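Local coordinates for phosphoserine aminotransferase (Bacillus circulans, PDB 2C0R), which catalyses the reversible, pyridoxal-phosphate-dependent transamination between phosphoserine and 2-oxoglutarate in serine biosynthesis, and a parallel step in pyridoxine biosynthesis, at residues Y145-S150 with P169-M174. The protein carries 1 engineered substitution. Sequence-based numbering, arbitrary orientation.
Sequences YLHLTS and PLIGDM. With PLP (pyridoxal-5'-phosphate), chain C.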
# COMPACT_ATOMS: atom_id res chain seq x y z
N TYR A 145 -10.48 -17.76 17.84
CA TYR A 145 -11.30 -17.24 16.74
C TYR A 145 -11.55 -18.41 15.79
O TYR A 145 -10.89 -19.43 15.92
CB TYR A 145 -10.69 -16.10 15.94
CG TYR A 145 -9.34 -16.29 15.32
CD1 TYR A 145 -9.17 -16.92 14.09
CD2 TYR A 145 -8.20 -15.82 15.97
CE1 TYR A 145 -7.89 -17.08 13.55
CE2 TYR A 145 -6.93 -15.95 15.42
CZ TYR A 145 -6.78 -16.58 14.21
OH TYR A 145 -5.54 -16.74 13.62
N LEU A 146 -12.51 -18.21 14.89
CA LEU A 146 -12.70 -19.12 13.79
C LEU A 146 -12.50 -18.31 12.51
O LEU A 146 -13.23 -17.32 12.37
CB LEU A 146 -14.08 -19.78 13.77
CG LEU A 146 -14.34 -20.62 12.51
CD1 LEU A 146 -13.57 -21.92 12.55
CD2 LEU A 146 -15.83 -20.88 12.34
N HIS A 147 -11.59 -18.71 11.64
CA HIS A 147 -11.34 -18.00 10.38
C HIS A 147 -11.88 -18.84 9.21
O HIS A 147 -11.62 -20.03 9.15
CB HIS A 147 -9.84 -17.83 10.25
CG HIS A 147 -9.42 -17.12 9.01
ND1 HIS A 147 -9.41 -17.71 7.76
CD2 HIS A 147 -8.96 -15.86 8.84
CE1 HIS A 147 -8.98 -16.79 6.88
NE2 HIS A 147 -8.70 -15.65 7.51
N LEU A 148 -12.65 -18.19 8.37
CA LEU A 148 -13.04 -18.81 7.11
C LEU A 148 -12.71 -17.86 5.97
O LEU A 148 -12.50 -16.65 6.17
CB LEU A 148 -14.51 -19.21 7.14
CG LEU A 148 -15.59 -18.16 7.38
CD1 LEU A 148 -15.94 -17.31 6.16
CD2 LEU A 148 -16.90 -18.82 7.83
N THR A 149 -12.72 -18.44 4.81
CA THR A 149 -12.54 -17.75 3.54
C THR A 149 -13.88 -17.78 2.83
O THR A 149 -14.34 -18.88 2.48
CB THR A 149 -11.45 -18.50 2.74
OG1 THR A 149 -10.34 -18.69 3.62
CG2 THR A 149 -10.99 -17.70 1.54
N SER A 150 -14.50 -16.63 2.64
CA SER A 150 -15.85 -16.63 2.11
C SER A 150 -15.87 -17.11 0.65
O SER A 150 -16.82 -17.80 0.28
CB SER A 150 -16.53 -15.27 2.17
OG SER A 150 -15.74 -14.32 1.49
N PRO A 169 -15.05 -15.20 18.22
CA PRO A 169 -15.13 -14.31 17.07
C PRO A 169 -14.98 -15.06 15.75
O PRO A 169 -14.03 -15.81 15.53
CB PRO A 169 -13.91 -13.41 17.21
CG PRO A 169 -13.43 -13.53 18.61
CD PRO A 169 -13.92 -14.86 19.11
N LEU A 170 -15.91 -14.78 14.84
CA LEU A 170 -15.79 -15.25 13.46
C LEU A 170 -15.07 -14.21 12.62
O LEU A 170 -15.37 -13.01 12.64
CB LEU A 170 -17.17 -15.49 12.87
CG LEU A 170 -17.22 -15.96 11.43
CD1 LEU A 170 -16.65 -17.37 11.23
CD2 LEU A 170 -18.65 -15.92 10.88
N ILE A 171 -14.08 -14.71 11.88
CA ILE A 171 -13.24 -13.84 11.03
C ILE A 171 -13.32 -14.35 9.59
O ILE A 171 -13.18 -15.55 9.36
CB ILE A 171 -11.80 -13.84 11.54
CG1 ILE A 171 -11.79 -13.31 12.98
CG2 ILE A 171 -10.87 -13.06 10.62
CD1 ILE A 171 -10.39 -13.21 13.56
N GLY A 172 -13.55 -13.46 8.64
CA GLY A 172 -13.74 -13.89 7.24
C GLY A 172 -12.79 -13.12 6.31
O GLY A 172 -12.79 -11.90 6.29
N ASP A 173 -12.05 -13.92 5.55
CA ASP A 173 -11.35 -13.36 4.41
C ASP A 173 -12.32 -13.25 3.24
O ASP A 173 -12.61 -14.26 2.61
CB ASP A 173 -10.19 -14.28 4.03
CG ASP A 173 -9.43 -13.83 2.80
OD1 ASP A 173 -9.77 -12.79 2.20
OD2 ASP A 173 -8.45 -14.52 2.45
N MET A 174 -12.84 -12.06 2.99
CA MET A 174 -13.76 -11.81 1.92
C MET A 174 -13.07 -11.09 0.77
O MET A 174 -13.75 -10.36 0.04
CB MET A 174 -14.92 -10.97 2.44
CG MET A 174 -15.72 -11.66 3.51
SD MET A 174 -17.22 -10.71 3.91
CE MET A 174 -18.03 -11.89 5.00
N1 PLP C . -7.33 -14.02 0.11
C2 PLP C . -8.08 -14.18 -1.02
C2A PLP C . -9.42 -14.89 -0.86
C3 PLP C . -7.65 -13.71 -2.22
O3 PLP C . -8.41 -13.81 -3.34
C4 PLP C . -6.46 -13.00 -2.26
C4A PLP C . -5.97 -12.46 -3.61
C5 PLP C . -5.68 -12.91 -1.13
C6 PLP C . -6.14 -13.34 0.08
C5A PLP C . -4.29 -12.28 -1.19
O4P PLP C . -4.40 -10.86 -1.30
P PLP C . -3.12 -9.92 -1.38
O1P PLP C . -3.67 -8.52 -1.31
O2P PLP C . -2.50 -10.24 -2.72
O3P PLP C . -2.25 -10.29 -0.24
O HOH W 1 -8.13 -17.00 3.56
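The backbones of L146 and L148 hydrogen-bond to those of P169, I171 and D173, pairing strand 145-149 with strand 170-173 in parallel. L146 N donates to P169 O, and I171 N returns a bond to L146 O (2.8 Å). L148 repeats the pattern with I171 O and D173 N. A last bond, S150 N to D173 O, comes from above the carbonyl plane, with a C=O...donor angle of 142°.

The tight part runs from the start to the middle of the pair, on both faces. On one face, CD1 of L170 touches both leucines of the other strand, 3.7 Å from L148 CD2 and 3.8 Å from L146 CD2. G172 has no side chain here; its CA comes 3.2 Å from L148 O, a CA-H...O contact. On the other face, the Y145 ring is met off-centre by I171 CD1, a CH-pi contact 4.2 Å from the ring centroid. I171 CG2 touches H147 CD2 at 3.8 Å.

Toward the cofactor the contact becomes polar and looser. T149 and D173 side chains do not bond directly. A water joins T149 OG1 to D173 OD2, donating to the carboxylate. With CG anti to the backbone N (chi1 177°), the D173 carboxylate reaches the cofactor, OD2 2.6 Å from N1 of pyridoxal phosphate. This is the aspartate to pyridine nitrogen pairing of fold-type I aminotransferases; it probably keeps N1 protonated. S175 OG bonds the other oxygen, OD1, and so helps to position the carboxylate.

The pair is central in the seven-stranded sheet, with strand 94-99 beside 143-149 and strand 190-194 beside 170-173. Helix 76-88 packs on Y145, I171 and D173, while helix 102-114 packs on Y145, H147 and T149.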